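Local coordinates for ABC transporter substrate binding protein (Ribose) (PDB 4WT7) that binds the sugar alcohol D-allitol between its two lobes and probably serves as the carbohydrate-binding component of an ABC transporter, at residues Gln144-Ile149 against Val175-Tyr180; Ile169-Leu174 against Val184-Pro189. All coordinates share one frame; numbering follows the deposited sequence.

Interaction 1. Residues Gln144-Ile149 against Val175-Tyr180; sequences QLVSDI and VNVIKY
Val146, near the end of helix 134-148, faces Ile178, near the C-terminal end of helix 165-178, and their CA atoms, 7.4 Å apart, are the nearest pair between the two segments. Side-chain contact is limited to three aliphatic residues. Val146 carries one side of it alone. Its CG2 methyl meets the CG2 methyl of Ile178 at 4.0 Å. The same CG2 of Val146 also approaches CG1 of Val177, at 4.3 Å. One methyl of Val146 therefore touches two successive residues of the facing helix. The first torsion of Val146 explains which branch is used: CG1 stands anti to the backbone N (chi1 164°), and CG2 is the branch turned to the other helix.

Val146 and Ile178 meet at a slant, branch methyl to branch methyl. The longer arm of Ile178 goes a different way. Its CG1 lies between the backbone N and the carbonyl carbon (chi1 76°). It leads CD1 to Ile186 of strand 184-186, while CG2, the methyl that meets Val146, also packs on Val184. Val177 also touches Ala142 and Leu143, about one turn back along helix 134-148. No hydrogen bond joins the two segments, so the contact is purely van der Waals.

Gln144 and Asp148, one turn apart, bond to each other within helix 134-148. Gln144 NE2 donates to Asp148 OD1 at 3.2 Å, with an angle of 166° at the hydrogen. The donor reaches the carboxylate from above its plane. Gln144 also bonds to Asn307 through OE1, and Asp148 to Tyr248 through OD2, which ties this side of the helix to neighbouring strands.

The contact is helix-to-helix packing within one alpha/beta lobe of a periplasmic binding protein, where two consecutive helices pack side by side against a largely parallel sheet.

Interaction 2. Residues Ile169-Leu174 against Val184-Pro189; sequences IRYDQL and VKIIQP. With X9X (D-allitol), chain C.
Ile186 points its side chain from strand 184-186 at helix 165-178, and its CD1 methyl is received by Tyr171 and Leu174. These two residues are three apart, so they lie about one turn from each other on the helix. CD1 of Ile186 lies 4.2 Å from CD2 of Leu174. It approaches the Tyr171 ring obliquely, near the hydroxyl end, with OH of Tyr171 at 4.3 Å and CE1 at 4.4 Å. Tyr171 has CG anti to the backbone N (chi1 175°), which carries the ring out toward the strand. Its hydroxyl hydrogen-bonds to Glu190.

The helix and strand belong to the beta-alpha-beta unit 153-158, 165-178, 184-186. Leu174 and Ile186 both also touch Val157 of its first strand. Gln188 folds back on the chain: its NE2 donates to the O of Ile186 at 3.1 Å, from above the carbonyl plane.

Arg170 serves the ligand. Its chain is extended from CG to NE, and the guanidinium grips D-allitol with two bonds: NH1 to OAD at 3.0 Å and NH2 to OAB at 3.1 Å. OAD lies at the guanidinium edge, in its plane. Asn134 holds NE, and the Ala225 carbonyl is a second partner of NH1.

In the fold
Both interactions use helix 165-178, at different points along it. Interaction 1 packs its C-terminal end on helix 134-148. Interaction 2 packs its middle on the edge strand 184-186. Their centres are 9 Å apart, and they touch directly: Ile178 CD1 meets Ile186 CG1 at 3.5 Å, while Val146 and Ile149 reach Val184. The aliphatic side chains of the two contacts thus join where the two helices meet the strand. Each contact is partly buried and joins its segments without hydrogen bonds. Their chemistry differs. Interaction 1 is wholly aliphatic. Interaction 2 adds an aromatic ring and adjoins Arg170 of the allitol pocket.

Interaction 1. Residues Gln144-Ile149 against Val175-Tyr180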
loop_
_atom_site.group_PDB
_atom_site.type_symbol
_atom_site.label_atom_id
_atom_site.label_comp_id
_atom_site.label_asym_id
_atom_site.label_seq_id
_atom_site.Cartn_x
_atom_site.Cartn_y
_atom_site.Cartn_z
ATOM N N GLN A 144 13.944 0.042 11.814
ATOM C CA GLN A 144 14.302 1.449 11.787
ATOM C C GLN A 144 13.635 2.145 12.970
ATOM O O GLN A 144 14.264 2.915 13.694
ATOM C CB GLN A 144 13.871 2.094 10.474
ATOM C CG GLN A 144 14.184 3.601 10.418
ATOM C CD GLN A 144 15.557 3.857 9.865
ATOM O OE1 GLN A 144 15.852 3.454 8.748
ATOM N NE2 GLN A 144 16.411 4.510 10.640
ATOM N N LEU A 145 12.353 1.865 13.152
ATOM C CA LEU A 145 11.575 2.467 14.217
ATOM C C LEU A 145 12.242 2.169 15.563
ATOM O O LEU A 145 12.525 3.080 16.341
ATOM C CB LEU A 145 10.105 1.992 14.169
ATOM C CG LEU A 145 9.159 2.633 15.217
ATOM C CD1 LEU A 145 7.698 2.574 14.807
ATOM C CD2 LEU A 145 9.294 1.948 16.553
ATOM N N VAL A 146 12.517 0.890 15.822
ATOM C CA VAL A 146 13.093 0.442 17.092
ATOM C C VAL A 146 14.464 1.093 17.345
ATOM O O VAL A 146 14.698 1.731 18.399
ATOM C CB VAL A 146 13.187 -1.113 17.147
ATOM C CG1 VAL A 146 14.116 -1.578 18.269
ATOM C CG2 VAL A 146 11.795 -1.722 17.332
ATOM N N SER A 147 15.368 0.942 16.388
ATOM C CA SER A 147 16.660 1.640 16.466
ATOM C C SER A 147 16.449 3.138 16.791
ATOM O O SER A 147 17.017 3.660 17.746
ATOM C CB SER A 147 17.468 1.414 15.181
ATOM O OG SER A 147 18.563 2.310 15.061
ATOM N N ASP A 148 15.562 3.797 16.056
ATOM C CA ASP A 148 15.326 5.224 16.218
ATOM C C ASP A 148 14.901 5.631 17.630
ATOM O O ASP A 148 15.212 6.752 18.091
ATOM C CB ASP A 148 14.229 5.692 15.265
ATOM C CG ASP A 148 14.728 6.010 13.847
ATOM O OD1 ASP A 148 15.919 5.834 13.527
ATOM O OD2 ASP A 148 13.880 6.426 13.036
ATOM N N ILE A 149 14.120 4.781 18.288
ATOM C CA ILE A 149 13.598 5.136 19.605
ATOM C C ILE A 149 14.397 4.493 20.734
ATOM O O ILE A 149 13.974 4.511 21.879
ATOM C CB ILE A 149 12.088 4.811 19.802
ATOM C CG1 ILE A 149 11.833 3.303 19.850
ATOM C CG2 ILE A 149 11.222 5.499 18.745
ATOM C CD1 ILE A 149 10.435 2.990 20.328
ATOM N N VAL A 175 4.666 -6.209 14.602
ATOM C CA VAL A 175 4.387 -6.938 15.822
ATOM C C VAL A 175 5.584 -7.853 16.080
ATOM O O VAL A 175 6.102 -7.966 17.200
ATOM C CB VAL A 175 3.109 -7.767 15.728
ATOM C CG1 VAL A 175 3.074 -8.754 16.850
ATOM C CG2 VAL A 175 1.890 -6.863 15.732
ATOM N N ASN A 176 6.051 -8.490 15.027
ATOM C CA ASN A 176 7.041 -9.513 15.221
ATOM C C ASN A 176 8.416 -8.993 15.521
ATOM O O ASN A 176 9.217 -9.679 16.155
ATOM C CB ASN A 176 7.125 -10.413 14.030
ATOM C CG ASN A 176 7.840 -11.656 14.362
ATOM O OD1 ASN A 176 7.344 -12.462 15.158
ATOM N ND2 ASN A 176 9.044 -11.815 13.823
ATOM N N VAL A 177 8.721 -7.813 14.997
ATOM C CA VAL A 177 9.981 -7.204 15.308
ATOM C C VAL A 177 9.966 -6.774 16.782
ATOM O O VAL A 177 10.869 -7.134 17.520
ATOM C CB VAL A 177 10.296 -6.052 14.356
ATOM C CG1 VAL A 177 11.459 -5.245 14.861
ATOM C CG2 VAL A 177 10.622 -6.626 12.975
ATOM N N ILE A 178 8.932 -6.067 17.227
ATOM C CA ILE A 178 8.965 -5.527 18.596
ATOM C C ILE A 178 8.778 -6.605 19.672
ATOM O O ILE A 178 9.137 -6.415 20.839
ATOM C CB ILE A 178 7.968 -4.332 18.814
ATOM C CG1 ILE A 178 6.519 -4.801 18.952
ATOM C CG2 ILE A 178 8.105 -3.313 17.674
ATOM C CD1 ILE A 178 5.515 -3.653 19.028
ATOM N N LYS A 179 8.193 -7.736 19.302
ATOM C CA LYS A 179 8.221 -8.880 20.197
ATOM C C LYS A 179 9.620 -9.141 20.834
ATOM O O LYS A 179 9.715 -9.576 21.986
ATOM C CB LYS A 179 7.736 -10.106 19.445
ATOM C CG LYS A 179 7.681 -11.309 20.279
ATOM C CD LYS A 179 6.792 -12.364 19.681
ATOM C CE LYS A 179 7.587 -13.517 19.170
ATOM N NZ LYS A 179 6.755 -14.767 18.993
ATOM N N TYR A 180 10.690 -8.871 20.088
ATOM C CA TYR A 180 12.059 -9.124 20.539
ATOM C C TYR A 180 12.787 -7.870 21.064
ATOM O O TYR A 180 14.013 -7.891 21.240
ATOM C CB TYR A 180 12.858 -9.769 19.404
ATOM C CG TYR A 180 12.272 -11.102 19.046
ATOM C CD1 TYR A 180 12.650 -12.237 19.732
ATOM C CD2 TYR A 180 11.266 -11.212 18.087
ATOM C CE1 TYR A 180 12.080 -13.461 19.446
ATOM C CE2 TYR A 180 10.675 -12.445 17.796
ATOM C CZ TYR A 180 11.081 -13.560 18.494
ATOM O OH TYR A 180 10.505 -14.780 18.246
#

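Interaction 2. Residues Ile169-Leu174 against Val184-Pro189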
loop_
_atom_site.group_PDB
_atom_site.type_symbol
_atom_site.label_atom_id
_atom_site.label_comp_id
_atom_site.label_asym_id
_atom_site.label_seq_id
_atom_site.Cartn_x
_atom_site.Cartn_y
_atom_site.Cartn_z
ATOM N N ILE A 169 0.553 -7.706 6.252
ATOM C CA ILE A 169 1.929 -8.203 6.379
ATOM C C ILE A 169 2.792 -7.164 7.094
ATOM O O ILE A 169 3.632 -7.509 7.945
ATOM C CB ILE A 169 2.520 -8.587 4.994
ATOM C CG1 ILE A 169 1.672 -9.700 4.342
ATOM C CG2 ILE A 169 4.007 -8.999 5.090
ATOM C CD1 ILE A 169 2.096 -9.937 2.826
ATOM N N ARG A 170 2.618 -5.893 6.743
ATOM C CA ARG A 170 3.436 -4.856 7.351
ATOM C C ARG A 170 3.165 -4.809 8.851
ATOM O O ARG A 170 4.094 -4.708 9.646
ATOM C CB ARG A 170 3.164 -3.484 6.709
ATOM C CG ARG A 170 3.727 -3.336 5.283
ATOM C CD ARG A 170 3.018 -2.271 4.477
ATOM N NE ARG A 170 3.178 -2.491 3.044
ATOM C CZ ARG A 170 2.525 -1.826 2.090
ATOM N NH1 ARG A 170 1.658 -0.860 2.383
ATOM N NH2 ARG A 170 2.712 -2.152 0.846
ATOM N N TYR A 171 1.893 -4.925 9.243
ATOM C CA TYR A 171 1.556 -4.887 10.654
ATOM C C TYR A 171 2.141 -6.103 11.367
ATOM O O TYR A 171 2.802 -5.960 12.414
ATOM C CB TYR A 171 0.046 -4.801 10.859
ATOM C CG TYR A 171 -0.321 -4.891 12.309
ATOM C CD1 TYR A 171 -0.121 -3.813 13.172
ATOM C CD2 TYR A 171 -0.819 -6.061 12.836
ATOM C CE1 TYR A 171 -0.458 -3.909 14.509
ATOM C CE2 TYR A 171 -1.163 -6.158 14.184
ATOM C CZ TYR A 171 -0.989 -5.069 15.011
ATOM O OH TYR A 171 -1.314 -5.190 16.354
ATOM N N ASP A 172 1.936 -7.287 10.799
ATOM C CA ASP A 172 2.491 -8.508 11.376
ATOM C C ASP A 172 3.994 -8.404 11.625
ATOM O O ASP A 172 4.535 -8.877 12.633
ATOM C CB ASP A 172 2.197 -9.715 10.463
ATOM C CG ASP A 172 0.763 -10.153 10.539
ATOM O OD1 ASP A 172 0.021 -9.647 11.414
ATOM O OD2 ASP A 172 0.342 -10.993 9.734
ATOM N N GLN A 173 4.692 -7.753 10.704
ATOM C CA GLN A 173 6.129 -7.631 10.853
ATOM C C GLN A 173 6.505 -6.664 11.969
ATOM O O GLN A 173 7.498 -6.880 12.661
ATOM C CB GLN A 173 6.755 -7.235 9.536
ATOM C CG GLN A 173 6.636 -8.333 8.497
ATOM C CD GLN A 173 7.363 -9.613 8.937
ATOM O OE1 GLN A 173 6.787 -10.515 9.566
ATOM N NE2 GLN A 173 8.647 -9.664 8.634
ATOM N N LEU A 174 5.723 -5.603 12.139
ATOM C CA LEU A 174 5.938 -4.688 13.240
ATOM C C LEU A 174 5.765 -5.472 14.527
ATOM O O LEU A 174 6.596 -5.425 15.441
ATOM C CB LEU A 174 4.917 -3.564 13.186
ATOM C CG LEU A 174 4.933 -2.648 14.412
ATOM C CD1 LEU A 174 6.194 -1.777 14.377
ATOM C CD2 LEU A 174 3.672 -1.829 14.423
ATOM N N VAL A 184 9.448 -1.852 23.897
ATOM C CA VAL A 184 8.636 -1.193 22.879
ATOM C C VAL A 184 7.202 -1.706 22.946
ATOM O O VAL A 184 6.947 -2.919 22.883
ATOM C CB VAL A 184 9.176 -1.449 21.456
ATOM C CG1 VAL A 184 8.429 -0.609 20.467
ATOM C CG2 VAL A 184 10.679 -1.123 21.385
ATOM N N LYS A 185 6.262 -0.789 23.080
ATOM C CA LYS A 185 4.867 -1.169 23.281
ATOM C C LYS A 185 3.992 -0.401 22.337
ATOM O O LYS A 185 4.197 0.803 22.101
ATOM C CB LYS A 185 4.394 -0.806 24.700
ATOM C CG LYS A 185 5.407 -1.017 25.799
ATOM C CD LYS A 185 5.814 -2.478 25.898
ATOM C CE LYS A 185 5.663 -3.008 27.334
ATOM N NZ LYS A 185 6.492 -2.234 28.312
ATOM N N ILE A 186 2.980 -1.086 21.850
ATOM C CA ILE A 186 1.950 -0.469 21.054
ATOM C C ILE A 186 0.873 0.010 22.017
ATOM O O ILE A 186 0.356 -0.753 22.861
ATOM C CB ILE A 186 1.357 -1.467 20.026
ATOM C CG1 ILE A 186 2.443 -1.963 19.070
ATOM C CG2 ILE A 186 0.201 -0.831 19.252
ATOM C CD1 ILE A 186 1.930 -3.014 18.077
ATOM N N ILE A 187 0.559 1.290 21.906
ATOM C CA ILE A 187 -0.421 1.907 22.774
ATOM C C ILE A 187 -1.804 1.369 22.483
ATOM O O ILE A 187 -2.201 1.219 21.333
ATOM C CB ILE A 187 -0.435 3.390 22.595
ATOM C CG1 ILE A 187 0.892 3.967 23.099
ATOM C CG2 ILE A 187 -1.601 3.996 23.333
ATOM C CD1 ILE A 187 0.890 5.458 23.169
ATOM N N GLN A 188 -2.549 1.112 23.542
ATOM C CA GLN A 188 -3.822 0.416 23.399
ATOM C C GLN A 188 -5.002 1.364 23.290
ATOM O O GLN A 188 -5.070 2.405 23.978
ATOM C CB GLN A 188 -4.017 -0.662 24.468
ATOM C CG GLN A 188 -3.108 -1.843 24.218
ATOM C CD GLN A 188 -3.244 -2.380 22.802
ATOM O OE1 GLN A 188 -4.336 -2.779 22.369
ATOM N NE2 GLN A 188 -2.139 -2.361 22.049
ATOM N N PRO A 189 -5.998 0.882 22.556
ATOM C CA PRO A 189 -6.744 1.148 21.339
ATOM C C PRO A 189 -5.744 1.510 20.233
ATOM O O PRO A 189 -5.217 2.598 20.251
ATOM C CB PRO A 189 -7.660 2.329 21.739
ATOM C CG PRO A 189 -7.555 2.420 23.257
ATOM C CD PRO A 189 -6.918 1.105 23.673
HETATM O OAA X9X C . -4.952 -0.234 1.369
HETATM C CAG X9X C . -4.388 0.992 1.670
HETATM C CAI X9X C . -3.007 1.280 1.177
HETATM O OAC X9X C . -2.034 0.538 1.872
HETATM C CAK X9X C . -2.925 1.157 -0.316
HETATM O OAE X9X C . -3.934 1.953 -0.808
HETATM C CAL X9X C . -1.619 1.735 -0.863
HETATM O OAF X9X C . -1.446 3.052 -0.469
HETATM C CAJ X9X C . -0.359 0.923 -0.635
HETATM O OAD X9X C . 0.206 1.099 0.618
HETATM C CAH X9X C . -0.461 -0.553 -0.957
HETATM O OAB X9X C . 0.739 -1.165 -1.378
#